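Local coordinates for PKS_KS domain-containing protein (PDB 6SMO), which probably catalyses the beta-ketoacyl-ACP synthase condensation in polyketide or fatty acid chain building, and here holds a linear polyketone chain in its pocket, at residues B[259-264]-B[368-373]; B[329-334]-B[358-363]; B[364-369]-B[391-396]. All coordinates share one frame; numbering follows the deposited sequence.

Contact 1 of 3, residues B[259-264]-B[368-373]; sequences VIAEGC and GHALAA. With LKZ (3,5,7,9,11-pentakis(oxidanylidene)dodecanal), chain H.
H369 is held through its backbone N and O by the loop 259-261, yet only one beta bridge forms, though three residue pairs stand side by side. Its N donates to V259 O at 2.6 Å, nearly along the C=O axis. Its O takes the N-H of A261 at 2.7 Å, and this donor stands 54° out of the carbonyl plane. The bridge pairs I260 with H369. It lies just before strand 263-271 in the thiolase fold of the ketosynthases. Both segments advance in the same sense, so V259 faces G368 and A261 faces A370. Two C-H...O contacts extend the pairing. I260 CA leans on H369 O, and A370 CA points at A261 O at 3.4 Å with an angle of 162° at the hydrogen.

A261 CB and A370 CB are 4.4 Å apart, a loose contact. Further along, A373 CB rests on G263 O at 3.3 Å, where helix 372-388 begins. G368 has positive phi, and its CA lies beside V259 O. E262 turns from the contact, and its carboxylate forms a salt bridge with K95.

The bridge holds the H369 backbone. CG is anti to the backbone N (chi1 -160°), which carries the ring from the pairing into the polyketone pocket. There it meets the rings of F258 and H332. The positions of H332, H369 and C191 are consistent with the Cys-His-His active site of the family. L371 borders the same pocket and touches C191. F428 N is hydrogen-bonded to the ligand. The ligand oxygen O19 lies near both L371 CD2, at 3.2 Å, and H369 NE2, at 2.9 Å.

Contact 2 of 3, residues B[329-334]-B[358-363]; sequences ISAHGS and IPINSL
I329 and I360 lie side by side on neighbouring parallel strands and point the same way. The contact is made by their long branches: I329 CD1 is 4.0 Å from I360 CG1. In both residues CG1 is anti to the carbonyl carbon, beside the backbone N, which sends both long branches the same way and packs them flank to flank. I358 comes in obliquely and lays CG2 against I329 CD1 at 3.9 Å. At the other end, A331 CB packs on I360 CG2 at 3.7 Å. I347 of helix 337-350 covers I329 and I360 on this face.

The opposite face carries S330 and N361. The N361 amide leans over toward 329-330, with OD1 near S330 CA. Its ND2 turns elsewhere, to Y328 OH, H392 O and E385.

The backbones are joined by I329 N to P359 O at 3.3 Å and by N361 N to I329 O at 3.3 Å. A weaker bond runs from A331 N to N361 O. Further along, S362 OG is anti to its own N (chi1 177°) and donates to G333 O at 2.5 Å. It also caps a backbone N in the turn that follows. E343 receives the N-H groups of H332 and G333. The arrangement is a beta-alpha-beta crossover, strand 326-330, helix 337-350 and strand 360-361, at one edge of the mixed sheet of the thiolase fold.

Contact 3 of 3, residues B[364-369]-B[391-396]; sequences KSMTGH and VHPTIN. With LKZ (3,5,7,9,11-pentakis(oxidanylidene)dodecanal), chain H.
S365 packs against T394 and I395. Its OG lies between the backbone N and the carbonyl carbon (chi1 60°) and receives a weak bond from I395 N at 3.3 Å. The same hydroxyl is hydrogen-bonded to S362 O, so it ties the loop to the turn before the helix. T394 CG2 rests against S365 CB. I395 runs its CD1 past S365 O to M366, and meets M366 CG at 3.7 Å. These two side chains cross at about a right angle.

The M366 chain bends at its thioether (chi3 -103°). This brings CE to P393 O at 3.5 Å and obliquely to the H392 ring, 3.6 Å from ND1. That ND1 makes a weak but straight bond to P393 O. N396 ND2 lies near S365 O, but at too poor an angle for a hydrogen bond.

The contact belongs to the C-terminal half of the thiolase fold. Here the short helix 364-367 follows strand 360-361, and the loop after strand 390-391 folds back over it. Helix 372-388 connects the two segments.

In the next shell, T248 is bonded to both sides: its O accepts from N396 ND2, and its OG1 is hydrogen-bonded to K364 O. At the end of the short helix, G368 N donates to the same K364 O at 3.0 Å. The K364 side chain reaches the other way, toward the polyketone pocket. Its CE sits 3.2 Å above one face of the H369 ring, offset toward the rim. Its NZ forms a salt bridge with E378 and a hydrogen bond to H332 O.

Overall arrangement
The three contacts cluster in the core of the ketosynthase. Along the chain, contact 2 falls wholly between the two segments of contact 1. Contact 3 begins on 364-369, overlapping 368-373, and ends beyond it. The centres of contacts 2 and 3 are about 9 Å apart. The centre of contact 1 lies about 12 Å from that of contact 3 and about 15 Å from that of contact 2. Contacts 1 and 2 both reach the large mixed sheet, at strands 263-271 and 326-330. Contact 3 shares G368 and H369 with contact 1. Together they bring H332 and H369 side by side at the polyketone pocket, with H332 NE2 and H369 NE2 3.7 Å apart.

Contact 1 of 3, residues B[259-264]-B[368-373]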
ATOM      1  N   VAL B 259      -8.288 -14.367 -12.127  1.00 38.21           N
ATOM      2  CA  VAL B 259      -7.132 -14.669 -13.023  1.00 38.39           C
ATOM      3  C   VAL B 259      -6.103 -13.547 -12.844  1.00 38.08           C
ATOM      4  O   VAL B 259      -6.416 -12.405 -13.229  1.00 38.22           O
ATOM      5  CB  VAL B 259      -7.570 -14.803 -14.495  1.00 38.55           C
ATOM      6  CG1 VAL B 259      -6.381 -14.911 -15.440  1.00 38.72           C
ATOM      7  CG2 VAL B 259      -8.515 -15.977 -14.696  1.00 38.79           C
ATOM      8  N   ILE B 260      -4.934 -13.862 -12.274  1.00 37.95           N
ATOM      9  CA  ILE B 260      -3.838 -12.879 -12.015  1.00 37.62           C
ATOM     10  C   ILE B 260      -3.298 -12.377 -13.359  1.00 37.22           C
ATOM     11  O   ILE B 260      -3.292 -13.162 -14.328  1.00 37.16           O
ATOM     12  CB  ILE B 260      -2.727 -13.485 -11.132  1.00 37.88           C
ATOM     13  CG1 ILE B 260      -1.817 -12.398 -10.553  1.00 37.93           C
ATOM     14  CG2 ILE B 260      -1.933 -14.544 -11.885  1.00 38.28           C
ATOM     15  CD1 ILE B 260      -1.016 -12.845  -9.353  1.00 38.05           C
ATOM     16  N   ALA B 261      -2.868 -11.113 -13.404  1.00 36.95           N
ATOM     17  CA  ALA B 261      -2.396 -10.409 -14.619  1.00 37.02           C
ATOM     18  C   ALA B 261      -1.277  -9.431 -14.251  1.00 37.04           C
ATOM     19  O   ALA B 261      -1.056  -9.212 -13.047  1.00 36.99           O
ATOM     20  CB  ALA B 261      -3.554  -9.694 -15.271  1.00 36.86           C
ATOM     21  N   GLU B 262      -0.605  -8.876 -15.263  1.00 37.35           N
ATOM     22  CA  GLU B 262       0.425  -7.811 -15.123  1.00 37.22           C
ATOM     23  C   GLU B 262       0.019  -6.618 -15.994  1.00 36.39           C
ATOM     24  O   GLU B 262      -0.910  -6.771 -16.814  1.00 36.69           O
ATOM     25  CB  GLU B 262       1.812  -8.335 -15.507  1.00 38.25           C
ATOM     26  CG  GLU B 262       1.919  -8.827 -16.942  1.00 39.42           C
ATOM     27  CD  GLU B 262       3.301  -9.306 -17.359  1.00 40.61           C
ATOM     28  OE1 GLU B 262       3.447  -9.732 -18.522  1.00 41.75           O
ATOM     29  OE2 GLU B 262       4.229  -9.254 -16.524  1.00 41.13           O
ATOM     30  N   GLY B 263       0.687  -5.476 -15.814  1.00 35.07           N
ATOM     31  CA  GLY B 263       0.477  -4.261 -16.623  1.00 34.69           C
ATOM     32  C   GLY B 263       0.682  -2.991 -15.819  1.00 34.00           C
ATOM     33  O   GLY B 263       1.148  -3.081 -14.666  1.00 33.84           O
ATOM     34  N   CYS B 264       0.342  -1.844 -16.415  1.00 33.52           N
ATOM     35  CA  CYS B 264       0.484  -0.491 -15.816  1.00 33.23           C
ATOM     36  C   CYS B 264      -0.522   0.473 -16.453  1.00 32.85           C
ATOM     37  O   CYS B 264      -0.735   0.383 -17.679  1.00 33.31           O
ATOM     38  CB  CYS B 264       1.901   0.042 -16.002  1.00 33.39           C
ATOM     39  SG  CYS B 264       2.125   1.736 -15.398  1.00 32.95           S
ATOM     40  N   GLY B 368      -7.890  -9.672 -16.737  1.00 32.34           N
ATOM     41  CA  GLY B 368      -7.525 -10.368 -15.487  1.00 32.11           C
ATOM     42  C   GLY B 368      -7.233  -9.357 -14.393  1.00 32.07           C
ATOM     43  O   GLY B 368      -7.572  -8.173 -14.588  1.00 31.83           O
ATOM     44  N   HIS B 369      -6.618  -9.811 -13.299  1.00 32.05           N
ATOM     45  CA  HIS B 369      -6.365  -8.958 -12.109  1.00 31.85           C
ATOM     46  C   HIS B 369      -4.880  -8.607 -11.979  1.00 31.85           C
ATOM     47  O   HIS B 369      -4.087  -9.493 -11.690  1.00 32.00           O
ATOM     48  CB  HIS B 369      -6.938  -9.642 -10.859  1.00 31.57           C
ATOM     49  CG  HIS B 369      -7.176  -8.723  -9.709  1.00 31.17           C
ATOM     50  ND1 HIS B 369      -6.736  -7.431  -9.698  1.00 30.75           N
ATOM     51  CD2 HIS B 369      -7.776  -8.917  -8.522  1.00 30.96           C
ATOM     52  CE1 HIS B 369      -7.063  -6.863  -8.565  1.00 30.68           C
ATOM     53  NE2 HIS B 369      -7.704  -7.749  -7.835  1.00 30.84           N
ATOM     54  N   ALA B 370      -4.562  -7.322 -12.117  1.00 31.88           N
ATOM     55  CA  ALA B 370      -3.185  -6.786 -12.039  1.00 31.80           C
ATOM     56  C   ALA B 370      -2.974  -6.098 -10.689  1.00 31.54           C
ATOM     57  O   ALA B 370      -2.086  -5.265 -10.603  1.00 31.41           O
ATOM     58  CB  ALA B 370      -2.923  -5.854 -13.192  1.00 31.86           C
ATOM     59  N   LEU B 371      -3.817  -6.420  -9.710  1.00 31.24           N
ATOM     60  CA  LEU B 371      -3.744  -5.886  -8.326  1.00 31.10           C
ATOM     61  C   LEU B 371      -3.886  -4.366  -8.355  1.00 31.06           C
ATOM     62  O   LEU B 371      -4.943  -3.896  -8.763  1.00 31.53           O
ATOM     63  CB  LEU B 371      -2.469  -6.346  -7.611  1.00 31.21           C
ATOM     64  CG  LEU B 371      -2.011  -7.776  -7.894  1.00 31.38           C
ATOM     65  CD1 LEU B 371      -0.826  -8.141  -7.024  1.00 31.42           C
ATOM     66  CD2 LEU B 371      -3.135  -8.774  -7.692  1.00 31.34           C
ATOM     67  N   ALA B 372      -2.869  -3.646  -7.883  1.00 30.82           N
ATOM     68  CA  ALA B 372      -2.870  -2.167  -7.863  1.00 30.68           C
ATOM     69  C   ALA B 372      -2.985  -1.631  -9.290  1.00 30.64           C
ATOM     70  O   ALA B 372      -3.763  -0.698  -9.506  1.00 31.18           O
ATOM     71  CB  ALA B 372      -1.599  -1.684  -7.227  1.00 30.47           C
ATOM     72  N   ALA B 373      -2.297  -2.265 -10.241  1.00 30.56           N
ATOM     73  CA  ALA B 373      -2.300  -1.834 -11.655  1.00 30.68           C
ATOM     74  C   ALA B 373      -3.707  -1.886 -12.269  1.00 30.71           C
ATOM     75  O   ALA B 373      -3.978  -1.060 -13.135  1.00 30.92           O
ATOM     76  CB  ALA B 373      -1.291  -2.621 -12.445  1.00 30.76           C
TER
HETATM   77  C4  LKZ H 501       1.798 -11.718  -2.301  1.00 56.67           C
HETATM   78  C5  LKZ H 501       1.653 -10.426  -1.537  1.00 55.90           C
HETATM   79  C6  LKZ H 501       1.268  -9.177  -2.338  1.00 54.13           C
HETATM   80  C7  LKZ H 501      -0.142  -8.777  -1.965  1.00 53.98           C
HETATM   81  C8  LKZ H 501      -0.752  -7.500  -2.556  1.00 53.57           C
HETATM   82  C10 LKZ H 501      -5.893  -7.692  -3.487  1.00 50.39           C
HETATM   83  C22 LKZ H 501       3.274 -11.940  -2.561  1.00 57.45           C
HETATM   84  C11 LKZ H 501      -5.529  -7.360  -4.912  1.00 49.00           C
HETATM   85  O19 LKZ H 501      -5.687  -8.149  -5.826  1.00 50.76           O
HETATM   86  C3  LKZ H 501      -4.672  -7.259  -2.697  1.00 51.25           C
HETATM   87  O23 LKZ H 501      -4.786  -6.495  -1.755  1.00 51.50           O
HETATM   88  C2  LKZ H 501      -3.301  -7.711  -3.217  1.00 52.69           C
HETATM   89  C9  LKZ H 501      -2.229  -7.483  -2.151  1.00 53.28           C
HETATM   90  O20 LKZ H 501      -2.525  -7.373  -0.977  1.00 54.56           O
HETATM   91  O21 LKZ H 501      -0.798  -9.496  -1.244  1.00 53.48           O
HETATM   92  O22 LKZ H 501       1.866 -10.398  -0.336  1.00 56.92           O
HETATM   93  O24 LKZ H 501       3.967 -12.641  -1.838  1.00 58.84           O
HETATM   94  C23 LKZ H 501       3.841 -11.241  -3.781  1.00 57.56           C

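Contact 2 of 3, residues B[329-334]-B[358-363]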
ATOM      1  N   ILE B 329     -21.132   2.657 -13.668  1.00 35.51           N
ATOM      2  CA  ILE B 329     -20.202   2.208 -12.586  1.00 34.63           C
ATOM      3  C   ILE B 329     -19.162   1.257 -13.193  1.00 34.30           C
ATOM      4  O   ILE B 329     -19.567   0.223 -13.755  1.00 33.74           O
ATOM      5  CB  ILE B 329     -20.983   1.544 -11.431  1.00 34.52           C
ATOM      6  CG1 ILE B 329     -21.997   2.500 -10.795  1.00 34.59           C
ATOM      7  CG2 ILE B 329     -20.033   0.971 -10.388  1.00 34.19           C
ATOM      8  CD1 ILE B 329     -23.118   1.809 -10.053  1.00 34.89           C
ATOM      9  N   SER B 330     -17.875   1.604 -13.086  1.00 34.00           N
ATOM     10  CA  SER B 330     -16.718   0.728 -13.416  1.00 34.13           C
ATOM     11  C   SER B 330     -16.317  -0.057 -12.162  1.00 34.44           C
ATOM     12  O   SER B 330     -15.395   0.389 -11.453  1.00 35.49           O
ATOM     13  CB  SER B 330     -15.560   1.527 -13.961  1.00 33.76           C
ATOM     14  OG  SER B 330     -14.430   0.695 -14.182  1.00 33.63           O
ATOM     15  N   ALA B 331     -16.991  -1.178 -11.894  1.00 34.24           N
ATOM     16  CA  ALA B 331     -16.827  -1.981 -10.659  1.00 34.26           C
ATOM     17  C   ALA B 331     -15.465  -2.684 -10.666  1.00 34.57           C
ATOM     18  O   ALA B 331     -14.897  -2.879 -11.760  1.00 34.60           O
ATOM     19  CB  ALA B 331     -17.954  -2.974 -10.520  1.00 34.29           C
ATOM     20  N   HIS B 332     -15.022  -3.083  -9.472  1.00 34.71           N
ATOM     21  CA  HIS B 332     -13.743  -3.801  -9.254  1.00 35.24           C
ATOM     22  C   HIS B 332     -13.806  -5.148  -9.972  1.00 35.36           C
ATOM     23  O   HIS B 332     -12.868  -5.437 -10.714  1.00 36.57           O
ATOM     24  CB  HIS B 332     -13.538  -3.947  -7.744  1.00 35.07           C
ATOM     25  CG  HIS B 332     -12.282  -4.630  -7.342  1.00 35.13           C
ATOM     26  ND1 HIS B 332     -11.089  -3.980  -7.286  1.00 35.27           N
ATOM     27  CD2 HIS B 332     -12.043  -5.894  -6.957  1.00 35.20           C
ATOM     28  CE1 HIS B 332     -10.159  -4.817  -6.899  1.00 35.42           C
ATOM     29  NE2 HIS B 332     -10.717  -5.992  -6.692  1.00 35.39           N
ATOM     30  N   GLY B 333     -14.897  -5.899  -9.776  1.00 35.60           N
ATOM     31  CA  GLY B 333     -15.187  -7.161 -10.491  1.00 35.61           C
ATOM     32  C   GLY B 333     -14.052  -8.166 -10.581  1.00 35.72           C
ATOM     33  O   GLY B 333     -13.700  -8.498 -11.710  1.00 35.85           O
ATOM     34  N   SER B 334     -13.478  -8.614  -9.466  1.00 35.81           N
ATOM     35  CA  SER B 334     -12.352  -9.591  -9.499  1.00 36.12           C
ATOM     36  C   SER B 334     -12.760 -10.990 -10.000  1.00 36.89           C
ATOM     37  O   SER B 334     -11.871 -11.747 -10.411  1.00 37.56           O
ATOM     38  CB  SER B 334     -11.618  -9.648  -8.193  1.00 35.83           C
ATOM     39  OG  SER B 334     -12.503  -9.894  -7.124  1.00 35.77           O
ATOM     40  N   ILE B 358     -28.749   0.926 -14.139  1.00 41.41           N
ATOM     41  CA  ILE B 358     -27.363   1.451 -14.333  1.00 40.30           C
ATOM     42  C   ILE B 358     -26.470   0.345 -14.893  1.00 39.65           C
ATOM     43  O   ILE B 358     -26.323  -0.704 -14.269  1.00 39.81           O
ATOM     44  CB  ILE B 358     -26.809   2.024 -13.013  1.00 40.54           C
ATOM     45  CG1 ILE B 358     -27.642   3.213 -12.526  1.00 40.95           C
ATOM     46  CG2 ILE B 358     -25.337   2.390 -13.153  1.00 40.55           C
ATOM     47  CD1 ILE B 358     -27.432   3.562 -11.071  1.00 41.35           C
ATOM     48  N   PRO B 359     -25.853   0.542 -16.083  1.00 38.49           N
ATOM     49  CA  PRO B 359     -24.825  -0.372 -16.583  1.00 38.02           C
ATOM     50  C   PRO B 359     -23.597  -0.425 -15.660  1.00 37.25           C
ATOM     51  O   PRO B 359     -23.034   0.617 -15.371  1.00 37.04           O
ATOM     52  CB  PRO B 359     -24.449   0.201 -17.962  1.00 38.18           C
ATOM     53  CG  PRO B 359     -25.626   1.069 -18.348  1.00 38.50           C
ATOM     54  CD  PRO B 359     -26.142   1.623 -17.038  1.00 38.66           C
ATOM     55  N   ILE B 360     -23.231  -1.631 -15.215  1.00 36.39           N
ATOM     56  CA  ILE B 360     -22.049  -1.917 -14.345  1.00 35.91           C
ATOM     57  C   ILE B 360     -21.170  -2.937 -15.076  1.00 35.62           C
ATOM     58  O   ILE B 360     -21.729  -3.930 -15.565  1.00 36.32           O
ATOM     59  CB  ILE B 360     -22.502  -2.442 -12.965  1.00 35.96           C
ATOM     60  CG1 ILE B 360     -23.527  -1.517 -12.302  1.00 36.25           C
ATOM     61  CG2 ILE B 360     -21.306  -2.689 -12.057  1.00 35.72           C
ATOM     62  CD1 ILE B 360     -24.431  -2.213 -11.313  1.00 36.49           C
ATOM     63  N   ASN B 361     -19.855  -2.713 -15.157  1.00 34.83           N
ATOM     64  CA  ASN B 361     -18.924  -3.635 -15.866  1.00 34.58           C
ATOM     65  C   ASN B 361     -17.652  -3.866 -15.042  1.00 34.45           C
ATOM     66  O   ASN B 361     -17.398  -3.100 -14.091  1.00 34.78           O
ATOM     67  CB  ASN B 361     -18.580  -3.143 -17.276  1.00 34.22           C
ATOM     68  CG  ASN B 361     -17.970  -1.757 -17.313  1.00 33.92           C
ATOM     69  OD1 ASN B 361     -17.703  -1.156 -16.274  1.00 33.49           O
ATOM     70  ND2 ASN B 361     -17.744  -1.241 -18.509  1.00 33.79           N
ATOM     71  N   SER B 362     -16.903  -4.908 -15.415  1.00 34.12           N
ATOM     72  CA  SER B 362     -15.564  -5.266 -14.883  1.00 33.65           C
ATOM     73  C   SER B 362     -14.619  -5.536 -16.060  1.00 33.65           C
ATOM     74  O   SER B 362     -14.964  -6.387 -16.902  1.00 34.01           O
ATOM     75  CB  SER B 362     -15.649  -6.459 -13.967  1.00 33.70           C
ATOM     76  OG  SER B 362     -14.360  -6.844 -13.513  1.00 33.33           O
ATOM     77  N   LEU B 363     -13.482  -4.837 -16.113  1.00 33.41           N
ATOM     78  CA  LEU B 363     -12.457  -4.995 -17.181  1.00 33.50           C
ATOM     79  C   LEU B 363     -11.657  -6.283 -16.941  1.00 33.29           C
ATOM     80  O   LEU B 363     -11.045  -6.780 -17.906  1.00 33.18           O
ATOM     81  CB  LEU B 363     -11.534  -3.774 -17.193  1.00 33.64           C
ATOM     82  CG  LEU B 363     -10.720  -3.581 -18.473  1.00 34.12           C
ATOM     83  CD1 LEU B 363     -11.592  -3.039 -19.593  1.00 34.64           C
ATOM     84  CD2 LEU B 363      -9.533  -2.662 -18.231  1.00 34.20           C
TER

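Contact 3 of 3, residues B[364-369]-B[391-396]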
ATOM      1  N   LYS B 364     -11.676  -6.801 -15.707  1.00 33.27           N
ATOM      2  CA  LYS B 364     -10.895  -7.995 -15.276  1.00 33.52           C
ATOM      3  C   LYS B 364     -11.396  -9.261 -15.988  1.00 34.03           C
ATOM      4  O   LYS B 364     -10.696 -10.288 -15.895  1.00 34.48           O
ATOM      5  CB  LYS B 364     -10.969  -8.165 -13.756  1.00 33.25           C
ATOM      6  CG  LYS B 364     -10.288  -7.070 -12.944  1.00 32.99           C
ATOM      7  CD  LYS B 364     -10.314  -7.330 -11.453  1.00 32.87           C
ATOM      8  CE  LYS B 364      -9.646  -6.246 -10.632  1.00 32.80           C
ATOM      9  NZ  LYS B 364     -10.417  -4.981 -10.642  1.00 32.62           N
ATOM     10  N   SER B 365     -12.551  -9.202 -16.662  1.00 34.36           N
ATOM     11  CA  SER B 365     -13.097 -10.301 -17.503  1.00 34.35           C
ATOM     12  C   SER B 365     -12.231 -10.494 -18.756  1.00 34.42           C
ATOM     13  O   SER B 365     -12.184 -11.632 -19.265  1.00 34.82           O
ATOM     14  CB  SER B 365     -14.537 -10.044 -17.873  1.00 34.84           C
ATOM     15  OG  SER B 365     -14.670  -8.835 -18.604  1.00 35.11           O
ATOM     16  N   MET B 366     -11.589  -9.422 -19.234  1.00 33.49           N
ATOM     17  CA  MET B 366     -10.703  -9.421 -20.431  1.00 33.19           C
ATOM     18  C   MET B 366      -9.231  -9.365 -20.000  1.00 32.83           C
ATOM     19  O   MET B 366      -8.428 -10.138 -20.558  1.00 32.66           O
ATOM     20  CB  MET B 366     -11.009  -8.217 -21.328  1.00 33.02           C
ATOM     21  CG  MET B 366     -12.445  -8.180 -21.812  1.00 33.07           C
ATOM     22  SD  MET B 366     -12.759  -6.832 -22.976  1.00 33.22           S
ATOM     23  CE  MET B 366     -13.620  -5.670 -21.918  1.00 33.14           C
ATOM     24  N   THR B 367      -8.896  -8.482 -19.052  1.00 32.46           N
ATOM     25  CA  THR B 367      -7.503  -8.154 -18.639  1.00 32.54           C
ATOM     26  C   THR B 367      -6.994  -9.125 -17.566  1.00 32.45           C
ATOM     27  O   THR B 367      -5.768  -9.343 -17.515  1.00 32.49           O
ATOM     28  CB  THR B 367      -7.399  -6.718 -18.109  1.00 32.40           C
ATOM     29  OG1 THR B 367      -8.429  -6.524 -17.139  1.00 32.24           O
ATOM     30  CG2 THR B 367      -7.516  -5.675 -19.199  1.00 32.42           C
ATOM     31  N   GLY B 368      -7.890  -9.672 -16.737  1.00 32.34           N
ATOM     32  CA  GLY B 368      -7.525 -10.368 -15.487  1.00 32.11           C
ATOM     33  C   GLY B 368      -7.233  -9.357 -14.393  1.00 32.07           C
ATOM     34  O   GLY B 368      -7.572  -8.173 -14.588  1.00 31.83           O
ATOM     35  N   HIS B 369      -6.618  -9.811 -13.299  1.00 32.05           N
ATOM     36  CA  HIS B 369      -6.365  -8.958 -12.109  1.00 31.85           C
ATOM     37  C   HIS B 369      -4.880  -8.607 -11.979  1.00 31.85           C
ATOM     38  O   HIS B 369      -4.087  -9.493 -11.690  1.00 32.00           O
ATOM     39  CB  HIS B 369      -6.938  -9.642 -10.859  1.00 31.57           C
ATOM     40  CG  HIS B 369      -7.176  -8.723  -9.709  1.00 31.17           C
ATOM     41  ND1 HIS B 369      -6.736  -7.431  -9.698  1.00 30.75           N
ATOM     42  CD2 HIS B 369      -7.776  -8.917  -8.522  1.00 30.96           C
ATOM     43  CE1 HIS B 369      -7.063  -6.863  -8.565  1.00 30.68           C
ATOM     44  NE2 HIS B 369      -7.704  -7.749  -7.835  1.00 30.84           N
ATOM     45  N   VAL B 391     -19.536   1.955 -23.633  1.00 34.45           N
ATOM     46  CA  VAL B 391     -19.366   1.115 -22.411  1.00 34.53           C
ATOM     47  C   VAL B 391     -18.928  -0.288 -22.847  1.00 34.24           C
ATOM     48  O   VAL B 391     -19.695  -0.941 -23.581  1.00 34.00           O
ATOM     49  CB  VAL B 391     -20.663   1.079 -21.579  1.00 34.78           C
ATOM     50  CG1 VAL B 391     -20.552   0.127 -20.401  1.00 35.17           C
ATOM     51  CG2 VAL B 391     -21.061   2.466 -21.100  1.00 34.69           C
ATOM     52  N   HIS B 392     -17.737  -0.724 -22.417  1.00 34.18           N
ATOM     53  CA  HIS B 392     -17.176  -2.069 -22.715  1.00 34.28           C
ATOM     54  C   HIS B 392     -17.968  -3.117 -21.939  1.00 34.85           C
ATOM     55  O   HIS B 392     -18.452  -2.842 -20.842  1.00 35.24           O
ATOM     56  CB  HIS B 392     -15.664  -2.124 -22.437  1.00 33.98           C
ATOM     57  CG  HIS B 392     -15.286  -2.121 -20.991  1.00 33.44           C
ATOM     58  ND1 HIS B 392     -15.539  -3.193 -20.155  1.00 33.16           N
ATOM     59  CD2 HIS B 392     -14.643  -1.201 -20.239  1.00 33.01           C
ATOM     60  CE1 HIS B 392     -15.089  -2.923 -18.946  1.00 32.79           C
ATOM     61  NE2 HIS B 392     -14.536  -1.706 -18.972  1.00 32.57           N
ATOM     62  N   PRO B 393     -18.137  -4.344 -22.485  1.00 35.46           N
ATOM     63  CA  PRO B 393     -18.913  -5.388 -21.817  1.00 35.68           C
ATOM     64  C   PRO B 393     -18.104  -6.208 -20.803  1.00 35.89           C
ATOM     65  O   PRO B 393     -16.888  -6.181 -20.862  1.00 35.73           O
ATOM     66  CB  PRO B 393     -19.328  -6.278 -22.994  1.00 36.02           C
ATOM     67  CG  PRO B 393     -18.149  -6.197 -23.943  1.00 36.03           C
ATOM     68  CD  PRO B 393     -17.601  -4.792 -23.781  1.00 35.69           C
ATOM     69  N   THR B 394     -18.805  -6.904 -19.904  1.00 36.21           N
ATOM     70  CA  THR B 394     -18.256  -7.978 -19.033  1.00 36.57           C
ATOM     71  C   THR B 394     -18.382  -9.306 -19.788  1.00 36.88           C
ATOM     72  O   THR B 394     -19.503  -9.849 -19.828  1.00 37.18           O
ATOM     73  CB  THR B 394     -18.977  -8.029 -17.679  1.00 36.40           C
ATOM     74  OG1 THR B 394     -19.095  -6.699 -17.177  1.00 36.75           O
ATOM     75  CG2 THR B 394     -18.262  -8.893 -16.663  1.00 36.35           C
ATOM     76  N   ILE B 395     -17.288  -9.793 -20.382  1.00 37.16           N
ATOM     77  CA  ILE B 395     -17.288 -11.015 -21.242  1.00 37.91           C
ATOM     78  C   ILE B 395     -17.283 -12.263 -20.351  1.00 38.37           C
ATOM     79  O   ILE B 395     -17.098 -12.123 -19.125  1.00 38.13           O
ATOM     80  CB  ILE B 395     -16.112 -11.014 -22.244  1.00 38.00           C
ATOM     81  CG1 ILE B 395     -14.746 -11.118 -21.558  1.00 37.92           C
ATOM     82  CG2 ILE B 395     -16.192  -9.799 -23.157  1.00 37.89           C
ATOM     83  CD1 ILE B 395     -13.653 -11.652 -22.455  1.00 37.98           C
ATOM     84  N   ASN B 396     -17.491 -13.433 -20.966  1.00 39.33           N
ATOM     85  CA  ASN B 396     -17.490 -14.770 -20.309  1.00 39.71           C
ATOM     86  C   ASN B 396     -18.670 -14.873 -19.334  1.00 40.47           C
ATOM     87  O   ASN B 396     -18.563 -15.655 -18.367  1.00 40.53           O
ATOM     88  CB  ASN B 396     -16.157 -15.052 -19.609  1.00 39.55           C
ATOM     89  CG  ASN B 396     -14.954 -14.760 -20.481  1.00 39.33           C
ATOM     90  OD1 ASN B 396     -15.006 -14.931 -21.697  1.00 39.18           O
ATOM     91  ND2 ASN B 396     -13.866 -14.324 -19.869  1.00 39.30           N
TER
HETATM   92  C4  LKZ H 501       1.798 -11.718  -2.301  1.00 56.67           C
HETATM   93  C5  LKZ H 501       1.653 -10.426  -1.537  1.00 55.90           C
HETATM   94  C6  LKZ H 501       1.268  -9.177  -2.338  1.00 54.13           C
HETATM   95  C7  LKZ H 501      -0.142  -8.777  -1.965  1.00 53.98           C
HETATM   96  C8  LKZ H 501      -0.752  -7.500  -2.556  1.00 53.57           C
HETATM   97  C10 LKZ H 501      -5.893  -7.692  -3.487  1.00 50.39           C
HETATM   98  C22 LKZ H 501       3.274 -11.940  -2.561  1.00 57.45           C
HETATM   99  C11 LKZ H 501      -5.529  -7.360  -4.912  1.00 49.00           C
HETATM  100  O19 LKZ H 501      -5.687  -8.149  -5.826  1.00 50.76           O
HETATM  101  C3  LKZ H 501      -4.672  -7.259  -2.697  1.00 51.25           C
HETATM  102  O23 LKZ H 501      -4.786  -6.495  -1.755  1.00 51.50           O
HETATM  103  C2  LKZ H 501      -3.301  -7.711  -3.217  1.00 52.69           C
HETATM  104  C9  LKZ H 501      -2.229  -7.483  -2.151  1.00 53.28           C
HETATM  105  O20 LKZ H 501      -2.525  -7.373  -0.977  1.00 54.56           O
HETATM  106  O21 LKZ H 501      -0.798  -9.496  -1.244  1.00 53.48           O
HETATM  107  O22 LKZ H 501       1.866 -10.398  -0.336  1.00 56.92           O
HETATM  108  O24 LKZ H 501       3.967 -12.641  -1.838  1.00 58.84           O
HETATM  109  C23 LKZ H 501       3.841 -11.241  -3.781  1.00 57.56           C